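Local coordinates for protein aspartate aminotransferase (Giardia lamblia, PDB 3MEB) that probably catalyses the pyridoxal phosphate-dependent exchange of an amino group between L-aspartate and 2-oxoglutarate, working as a homodimer, at residues L132-E137 with K320-S325; F148-T153 with G160-V165; P229-K232 with I237-F240. All blocks are in the same frame, centred on the assembly; numbering follows the deposited sequence.

Contact 1 of 3, residues L132-E137 with K320-S325. With EDO (1,2-ethanediol), chain L.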
loop_
_atom_site.group_PDB
_atom_site.type_symbol
_atom_site.label_atom_id
_atom_site.label_comp_id
_atom_site.label_asym_id
_atom_site.label_seq_id
_atom_site.Cartn_x
_atom_site.Cartn_y
_atom_site.Cartn_z
ATOM N N LEU A 132 10.562 3.205 -0.112
ATOM C CA LEU A 132 11.245 4.303 0.596
ATOM C C LEU A 132 10.670 4.518 1.963
ATOM O O LEU A 132 11.411 4.698 2.910
ATOM C CB LEU A 132 11.134 5.630 -0.180
ATOM C CG LEU A 132 11.831 5.697 -1.554
ATOM C CD1 LEU A 132 11.179 6.750 -2.449
ATOM C CD2 LEU A 132 13.400 5.917 -1.402
ATOM N N HIS A 133 9.349 4.603 2.051
ATOM C CA HIS A 133 8.707 4.706 3.343
ATOM C C HIS A 133 9.234 3.659 4.345
ATOM O O HIS A 133 9.716 4.020 5.422
ATOM C CB HIS A 133 7.174 4.654 3.251
ATOM C CG HIS A 133 6.507 4.580 4.584
ATOM N ND1 HIS A 133 6.504 5.633 5.478
ATOM C CD2 HIS A 133 5.846 3.567 5.191
ATOM C CE1 HIS A 133 5.878 5.265 6.582
ATOM N NE2 HIS A 133 5.477 4.013 6.438
ATOM N N ILE A 134 9.113 2.394 3.979
ATOM C CA ILE A 134 9.457 1.287 4.884
ATOM C C ILE A 134 10.962 1.255 5.172
ATOM O O ILE A 134 11.372 1.000 6.316
ATOM C CB ILE A 134 8.973 -0.087 4.343
ATOM C CG1 ILE A 134 7.442 -0.137 4.350
ATOM C CG2 ILE A 134 9.537 -1.254 5.202
ATOM C CD1 ILE A 134 6.810 -0.108 5.765
ATOM N N GLY A 135 11.761 1.583 4.158
ATOM C CA GLY A 135 13.206 1.603 4.307
ATOM C C GLY A 135 13.684 2.785 5.163
ATOM O O GLY A 135 14.524 2.619 6.064
ATOM N N PHE A 136 13.086 3.958 4.959
ATOM C CA PHE A 136 13.356 5.125 5.838
ATOM C C PHE A 136 13.019 4.816 7.309
ATOM O O PHE A 136 13.812 5.101 8.247
ATOM C CB PHE A 136 12.554 6.345 5.375
ATOM C CG PHE A 136 13.088 7.030 4.147
ATOM C CD1 PHE A 136 13.986 6.410 3.282
ATOM C CD2 PHE A 136 12.641 8.309 3.821
ATOM C CE1 PHE A 136 14.423 7.061 2.127
ATOM C CE2 PHE A 136 13.075 8.941 2.671
ATOM C CZ PHE A 136 13.959 8.321 1.832
ATOM N N GLU A 137 11.829 4.267 7.530
ATOM C CA GLU A 137 11.393 3.903 8.859
ATOM C C GLU A 137 12.264 2.783 9.433
ATOM O O GLU A 137 12.608 2.801 10.619
ATOM C CB GLU A 137 9.924 3.464 8.861
ATOM C CG GLU A 137 9.422 2.956 10.198
ATOM C CD GLU A 137 8.003 2.430 10.119
ATOM O OE1 GLU A 137 7.663 1.640 9.182
ATOM O OE2 GLU A 137 7.227 2.771 11.030
ATOM N N LYS A 320 1.623 -3.323 10.302
ATOM C CA LYS A 320 1.011 -2.176 10.952
ATOM C C LYS A 320 0.585 -1.030 10.041
ATOM O O LYS A 320 -0.067 -0.082 10.508
ATOM C CB LYS A 320 1.959 -1.603 11.993
ATOM C CG LYS A 320 2.408 -2.591 12.988
ATOM C CD LYS A 320 3.343 -1.905 13.997
ATOM C CE LYS A 320 4.671 -2.533 14.026
ATOM N NZ LYS A 320 5.407 -2.112 15.217
ATOM N N THR A 321 0.859 -1.156 8.749
ATOM C CA THR A 321 0.657 -0.084 7.792
ATOM C C THR A 321 -0.367 -0.458 6.753
ATOM O O THR A 321 -1.386 0.222 6.641
ATOM C CB THR A 321 2.016 0.370 7.151
ATOM O OG1 THR A 321 3.013 0.437 8.171
ATOM C CG2 THR A 321 1.875 1.758 6.545
ATOM N N TRP A 322 -0.128 -1.558 6.042
ATOM C CA TRP A 322 -1.054 -2.071 5.040
ATOM C C TRP A 322 -1.171 -3.614 4.975
ATOM O O TRP A 322 -1.709 -4.151 4.002
ATOM C CB TRP A 322 -0.728 -1.513 3.647
ATOM C CG TRP A 322 0.571 -1.849 3.115
ATOM C CD1 TRP A 322 0.936 -3.020 2.562
ATOM C CD2 TRP A 322 1.720 -0.974 3.014
ATOM N NE1 TRP A 322 2.244 -2.964 2.131
ATOM C CE2 TRP A 322 2.756 -1.723 2.419
ATOM C CE3 TRP A 322 1.979 0.346 3.404
ATOM C CZ2 TRP A 322 4.008 -1.182 2.169
ATOM C CZ3 TRP A 322 3.216 0.875 3.164
ATOM C CH2 TRP A 322 4.230 0.111 2.576
ATOM N N SER A 323 -0.726 -4.276 6.051
ATOM C CA SER A 323 -0.825 -5.712 6.285
ATOM C C SER A 323 0.130 -6.562 5.464
ATOM O O SER A 323 1.104 -7.130 6.011
ATOM C CB SER A 323 -2.262 -6.211 6.203
ATOM O OG SER A 323 -2.338 -7.418 6.921
ATOM N N MET A 324 -0.111 -6.628 4.153
ATOM C CA MET A 324 0.922 -7.135 3.241
ATOM C C MET A 324 0.654 -6.531 1.865
ATOM O O MET A 324 -0.341 -5.783 1.695
ATOM C CB MET A 324 1.010 -8.659 3.247
ATOM C CG MET A 324 -0.035 -9.341 2.456
ATOM S SD MET A 324 -1.698 -9.035 3.010
ATOM C CE MET A 324 -1.755 -10.092 4.504
ATOM N N SER A 325 1.523 -6.822 0.906
ATOM C CA SER A 325 1.620 -6.007 -0.295
ATOM C C SER A 325 0.740 -6.603 -1.413
ATOM O O SER A 325 0.049 -7.617 -1.195
ATOM C CB SER A 325 3.102 -5.779 -0.650
ATOM O OG SER A 325 3.743 -4.936 0.340
HETATM C C1 EDO L . -5.617 -9.656 7.471
HETATM O O1 EDO L . -4.827 -8.559 6.961
HETATM C C2 EDO L . -4.806 -10.754 8.129
HETATM O O2 EDO L . -4.766 -10.578 9.555
#
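Ile134 and Trp322 meet in a small, buried, mainly apolar contact between helix 127-142 and the loop linking helices 300-319 and 327-337. The two side chains extend to meet one another: CG1 of Ile134 lies 3.7 Å from CH2 at the far end of the Trp322 indole, and CD1 of Ile134 is 4.1 Å from the same CH2. A chi1 of 62° tucks Trp322 CG over its own main chain, flanked by N and C. The pyrrole end is tied down within the loop, where Trp322 NE1 donates to Ser325 OG over 3.1 Å, nearly straight at 166°; this should restrict rotation of the indole. His133 adds a looser contact, its CD2 lying 4.3 Å from Trp322 CZ3. Lys164 NZ of the second subunit hydrogen-bonds to His133 NE2 and Thr321 OG1 and forms a salt bridge with Glu137 OE1; Thr321 OG1 is also hydrogen-bonded to Gln317 O. Trp322 O accepts from cofactor-binding Arg285 of the second subunit, and the indole lies about 7 Å from a bound pyridoxal phosphate, placing the loop at the dimer interface beside a cofactor site. Ile134 and Trp322 both rest on Ser125 of strand 120-125, while Leu132 and Phe136 pack against helix 157-166.

Contact 2 of 3, residues F148-T153 with G160-V165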
loop_
_atom_site.group_PDB
_atom_site.type_symbol
_atom_site.label_atom_id
_atom_site.label_comp_id
_atom_site.label_asym_id
_atom_site.label_seq_id
_atom_site.Cartn_x
_atom_site.Cartn_y
_atom_site.Cartn_z
ATOM N N PHE A 148 20.798 11.612 8.111
ATOM C CA PHE A 148 20.331 11.223 6.781
ATOM C C PHE A 148 20.616 12.360 5.802
ATOM O O PHE A 148 20.200 13.498 6.061
ATOM C CB PHE A 148 18.837 10.995 6.830
ATOM C CG PHE A 148 18.301 10.275 5.639
ATOM C CD1 PHE A 148 18.079 10.948 4.451
ATOM C CD2 PHE A 148 18.002 8.919 5.718
ATOM C CE1 PHE A 148 17.598 10.289 3.344
ATOM C CE2 PHE A 148 17.510 8.258 4.629
ATOM C CZ PHE A 148 17.288 8.956 3.438
ATOM N N TYR A 149 21.288 12.058 4.694
ATOM C CA TYR A 149 21.752 13.073 3.736
ATOM C C TYR A 149 21.076 12.909 2.365
ATOM O O TYR A 149 21.112 11.836 1.762
ATOM C CB TYR A 149 23.280 12.978 3.555
ATOM C CG TYR A 149 24.060 13.552 4.698
ATOM C CD1 TYR A 149 24.658 14.815 4.617
ATOM C CD2 TYR A 149 24.241 12.836 5.847
ATOM C CE1 TYR A 149 25.384 15.334 5.675
ATOM C CE2 TYR A 149 24.974 13.370 6.920
ATOM C CZ TYR A 149 25.525 14.591 6.828
ATOM O OH TYR A 149 26.225 15.060 7.919
ATOM N N MET A 150 20.410 13.953 1.899
ATOM C CA MET A 150 19.800 13.938 0.583
ATOM C C MET A 150 20.688 14.683 -0.391
ATOM O O MET A 150 21.377 15.600 0.019
ATOM C CB MET A 150 18.472 14.655 0.597
ATOM C CG MET A 150 17.531 14.249 1.694
ATOM S SD MET A 150 16.019 13.662 1.000
ATOM C CE MET A 150 15.059 13.355 2.498
ATOM N N PRO A 151 20.676 14.310 -1.692
ATOM C CA PRO A 151 21.312 15.218 -2.649
ATOM C C PRO A 151 20.585 16.586 -2.646
ATOM O O PRO A 151 19.357 16.638 -2.344
ATOM C CB PRO A 151 21.132 14.497 -3.985
ATOM C CG PRO A 151 19.934 13.586 -3.757
ATOM C CD PRO A 151 19.972 13.202 -2.352
ATOM N N SER A 152 21.315 17.677 -2.931
ATOM C CA SER A 152 20.745 19.030 -2.820
ATOM C C SER A 152 19.590 19.315 -3.809
ATOM O O SER A 152 18.787 20.239 -3.592
ATOM C CB SER A 152 21.830 20.109 -2.913
ATOM O OG SER A 152 22.600 19.975 -4.097
ATOM N N THR A 153 19.542 18.532 -4.888
ATOM C CA THR A 153 18.393 18.437 -5.763
ATOM C C THR A 153 17.990 16.972 -5.782
ATOM O O THR A 153 18.844 16.095 -5.940
ATOM C CB THR A 153 18.786 18.912 -7.200
ATOM O OG1 THR A 153 19.031 20.321 -7.146
ATOM C CG2 THR A 153 17.716 18.668 -8.198
ATOM N N GLY A 160 8.816 14.620 1.646
ATOM C CA GLY A 160 7.581 14.272 2.363
ATOM C C GLY A 160 7.619 12.887 2.982
ATOM O O GLY A 160 7.111 12.671 4.065
ATOM N N ILE A 161 8.179 11.932 2.247
ATOM C CA ILE A 161 8.368 10.585 2.739
ATOM C C ILE A 161 9.218 10.707 3.985
ATOM O O ILE A 161 8.894 10.135 5.030
ATOM C CB ILE A 161 9.049 9.683 1.709
ATOM C CG1 ILE A 161 8.169 9.543 0.456
ATOM C CG2 ILE A 161 9.320 8.305 2.335
ATOM C CD1 ILE A 161 8.900 9.168 -0.821
ATOM N N TYR A 162 10.293 11.488 3.870
ATOM C CA TYR A 162 11.157 11.757 5.013
ATOM C C TYR A 162 10.401 12.411 6.168
ATOM O O TYR A 162 10.552 11.993 7.330
ATOM C CB TYR A 162 12.363 12.613 4.604
ATOM C CG TYR A 162 13.333 12.811 5.726
ATOM C CD1 TYR A 162 13.123 13.813 6.658
ATOM C CD2 TYR A 162 14.466 11.993 5.874
ATOM C CE1 TYR A 162 13.997 14.010 7.727
ATOM C CE2 TYR A 162 15.353 12.196 6.936
ATOM C CZ TYR A 162 15.105 13.207 7.861
ATOM O OH TYR A 162 15.943 13.480 8.938
ATOM N N ASP A 163 9.587 13.433 5.876
ATOM C CA ASP A 163 8.924 14.134 6.963
ATOM C C ASP A 163 8.005 13.215 7.746
ATOM O O ASP A 163 7.939 13.267 8.974
ATOM C CB ASP A 163 8.119 15.304 6.452
ATOM C CG ASP A 163 7.447 16.067 7.564
ATOM O OD1 ASP A 163 8.105 16.402 8.585
ATOM O OD2 ASP A 163 6.253 16.362 7.392
ATOM N N LYS A 164 7.275 12.347 7.060
ATOM C CA LYS A 164 6.342 11.514 7.819
ATOM C C LYS A 164 7.084 10.520 8.751
ATOM O O LYS A 164 6.551 10.211 9.833
ATOM C CB LYS A 164 5.354 10.795 6.872
ATOM C CG LYS A 164 4.517 9.679 7.561
ATOM C CD LYS A 164 3.333 9.201 6.705
ATOM C CE LYS A 164 2.645 7.987 7.355
ATOM N NZ LYS A 164 1.358 7.620 6.706
ATOM N N VAL A 165 8.287 10.037 8.366
ATOM C CA VAL A 165 9.029 9.077 9.205
ATOM C C VAL A 165 9.834 9.792 10.311
ATOM O O VAL A 165 9.803 9.390 11.464
ATOM C CB VAL A 165 9.933 8.135 8.376
ATOM C CG1 VAL A 165 10.846 7.229 9.276
ATOM C CG2 VAL A 165 9.046 7.244 7.432
HETATM O O HOH W 1 19.097 13.477 9.663
#
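The rings of Phe148 and Tyr162 meet at an oblique angle, their centroids 5.4 Å apart and their planes at 59°. CD2 of Tyr162 lies over one face of the Phe148 ring, 4.0 Å above its plane and displaced toward the rim, whereas CB of Phe148 sits at the edge of the Tyr162 ring, 3.7 Å from CE2. This contact belongs to the beta-alpha-beta unit formed by strand 148-151, helix 157-166 and strand 174-176, and it fastens the helix onto its own first strand. With CG anti to N in both residues (chi1 -166° for Phe148, -175° for Tyr162), each ring extends from its backbone into the helix-strand interface, and the two run alongside each other pointing opposite ways. Two residues along the strand, Met150 bends at chi2 and brings its CE 3.5 Å from Tyr162 CB and 3.7 Å from Tyr162 CD2, so the methyl touches the base of the tyrosine while Phe148 meets CE2. Beyond the pair, Phe166 stacks on Tyr162 and Phe136 meets Phe148 edge-to-face. Tyr162 OH is hydrogen-bonded to Val171 O, and a water bridges the segments, accepting from Phe148 N at 3.0 Å and donating to Tyr162 OH at 3.2 Å.

Contact 3 of 3, residues P229-K232 with I237-F240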
loop_
_atom_site.group_PDB
_atom_site.type_symbol
_atom_site.label_atom_id
_atom_site.label_comp_id
_atom_site.label_asym_id
_atom_site.label_seq_id
_atom_site.Cartn_x
_atom_site.Cartn_y
_atom_site.Cartn_z
ATOM N N PRO A 229 35.740 4.379 -1.853
ATOM C CA PRO A 229 36.615 4.401 -0.672
ATOM C C PRO A 229 36.191 5.371 0.463
ATOM O O PRO A 229 36.536 5.122 1.625
ATOM C CB PRO A 229 37.968 4.833 -1.248
ATOM C CG PRO A 229 37.588 5.589 -2.515
ATOM C CD PRO A 229 36.470 4.793 -3.064
ATOM N N ILE A 230 35.482 6.459 0.131
ATOM C CA ILE A 230 35.020 7.408 1.136
ATOM C C ILE A 230 33.935 6.690 1.971
ATOM O O ILE A 230 33.915 6.737 3.201
ATOM C CB ILE A 230 34.374 8.680 0.492
ATOM C CG1 ILE A 230 35.371 9.476 -0.355
ATOM C CG2 ILE A 230 33.769 9.602 1.557
ATOM C CD1 ILE A 230 34.679 10.533 -1.227
ATOM N N MET A 231 33.038 6.013 1.268
ATOM C CA MET A 231 31.938 5.278 1.876
ATOM C C MET A 231 32.456 4.146 2.760
ATOM O O MET A 231 31.925 3.921 3.859
ATOM C CB MET A 231 31.012 4.732 0.776
ATOM C CG MET A 231 30.308 5.799 -0.030
ATOM S SD MET A 231 29.017 6.714 0.831
ATOM C CE MET A 231 27.807 5.446 1.216
ATOM N N LYS A 232 33.489 3.453 2.283
ATOM C CA LYS A 232 34.150 2.384 3.044
ATOM C C LYS A 232 34.844 2.968 4.267
ATOM O O LYS A 232 34.646 2.483 5.376
ATOM C CB LYS A 232 35.203 1.653 2.194
ATOM C CG LYS A 232 34.652 0.717 1.067
ATOM C CD LYS A 232 33.973 -0.518 1.631
ATOM C CE LYS A 232 34.947 -1.504 2.261
ATOM N NZ LYS A 232 34.143 -2.429 3.137
ATOM N N ILE A 237 26.184 4.268 5.144
ATOM C CA ILE A 237 25.189 3.428 4.511
ATOM C C ILE A 237 24.698 4.149 3.242
ATOM O O ILE A 237 24.417 5.347 3.274
ATOM C CB ILE A 237 24.012 3.138 5.468
ATOM C CG1 ILE A 237 24.477 2.414 6.746
ATOM C CG2 ILE A 237 22.958 2.289 4.767
ATOM C CD1 ILE A 237 25.010 3.348 7.840
ATOM N N ALA A 238 24.607 3.423 2.136
ATOM C CA ALA A 238 24.070 3.970 0.901
ATOM C C ALA A 238 22.634 3.504 0.766
ATOM O O ALA A 238 22.375 2.296 0.826
ATOM C CB ALA A 238 24.908 3.511 -0.323
ATOM N N PHE A 239 21.706 4.449 0.614
ATOM C CA PHE A 239 20.326 4.134 0.344
ATOM C C PHE A 239 20.097 4.489 -1.132
ATOM O O PHE A 239 20.073 5.662 -1.488
ATOM C CB PHE A 239 19.392 4.937 1.234
ATOM C CG PHE A 239 17.965 4.356 1.313
ATOM C CD1 PHE A 239 17.399 4.037 2.528
ATOM C CD2 PHE A 239 17.226 4.107 0.170
ATOM C CE1 PHE A 239 16.128 3.537 2.596
ATOM C CE2 PHE A 239 15.961 3.578 0.243
ATOM C CZ PHE A 239 15.426 3.273 1.451
ATOM N N PHE A 240 19.921 3.481 -1.965
ATOM C CA PHE A 240 19.683 3.682 -3.381
ATOM C C PHE A 240 18.192 3.722 -3.661
ATOM O O PHE A 240 17.446 2.810 -3.242
ATOM C CB PHE A 240 20.344 2.566 -4.181
ATOM C CG PHE A 240 21.842 2.703 -4.322
ATOM C CD1 PHE A 240 22.392 3.580 -5.272
ATOM C CD2 PHE A 240 22.693 1.951 -3.546
ATOM C CE1 PHE A 240 23.763 3.691 -5.442
ATOM C CE2 PHE A 240 24.072 2.061 -3.685
ATOM C CZ PHE A 240 24.611 2.935 -4.644
#
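Met231 reaches from helix 221-234 to the start of strand 237-242, and practically the whole contact rests on its terminal methyl. CE of Met231 lies 3.8 Å from CB of Ala238, 3.9 Å from Ala238 N and 3.9 Å from Ile237 C, so it settles over the peptide joining these two residues with the alanine methyl beside it. The torsions explain how it gets there. CG lies beside the backbone N and anti to the carbonyl carbon (chi1 -65°), and the chain then bends at both chi2 (-71°) and chi3 (-63°), giving a compact side chain with its tip brought onto the strand backbone. Ala238 meets it with CB alone, at normal van der Waals distance, while Ile237 directs its CB away from the helix and contributes mainly backbone. The touching residues are all buried, yet the area shared is modest, 79 Å² in all, and the nearest CA atoms, those of Met231 and Ile237, remain 7.5 Å apart. The looser side is the outer surface of the helix, where Pro229 and Lys232 are exposed; at Pro229, which has no amide hydrogen to give to the preceding turn, the helix is kinked. Away from the cofactor site, the contact packs helix 221-234 on strand 237-242, the second strand of the beta-alpha-beta unit that strand 204-208 begins. Met231 is further packed by Ile196 of helix 189-198 and by Phe262 of helix 257-264, which also touches Ala238, while strand 237-242 runs parallel between strands 204-208 and 269-274.

All three contacts belong to the same large domain, built round a seven-stranded mixed sheet. Along the chain contact 1 closes a long loop within which contacts 2 and 3 follow one another, each a local closure of its own beta-alpha-beta unit. Contacts 1 and 2 have centres 16 Å apart and touch, Phe136 CD2 lying 3.6 Å from Ile161 CG2. Contact 3 lies 23 Å from contact 1, centre to centre, yet Phe136 CD1 meets Phe239 CE1 at 3.6 Å. Helix 127-142 thus packs against strands 148-151 and 237-242. Contacts 2 and 3, 17 Å apart between centres, share the sheet without touching. Through Lys164, contact 2 of one subunit is tied to contact 1 of the other.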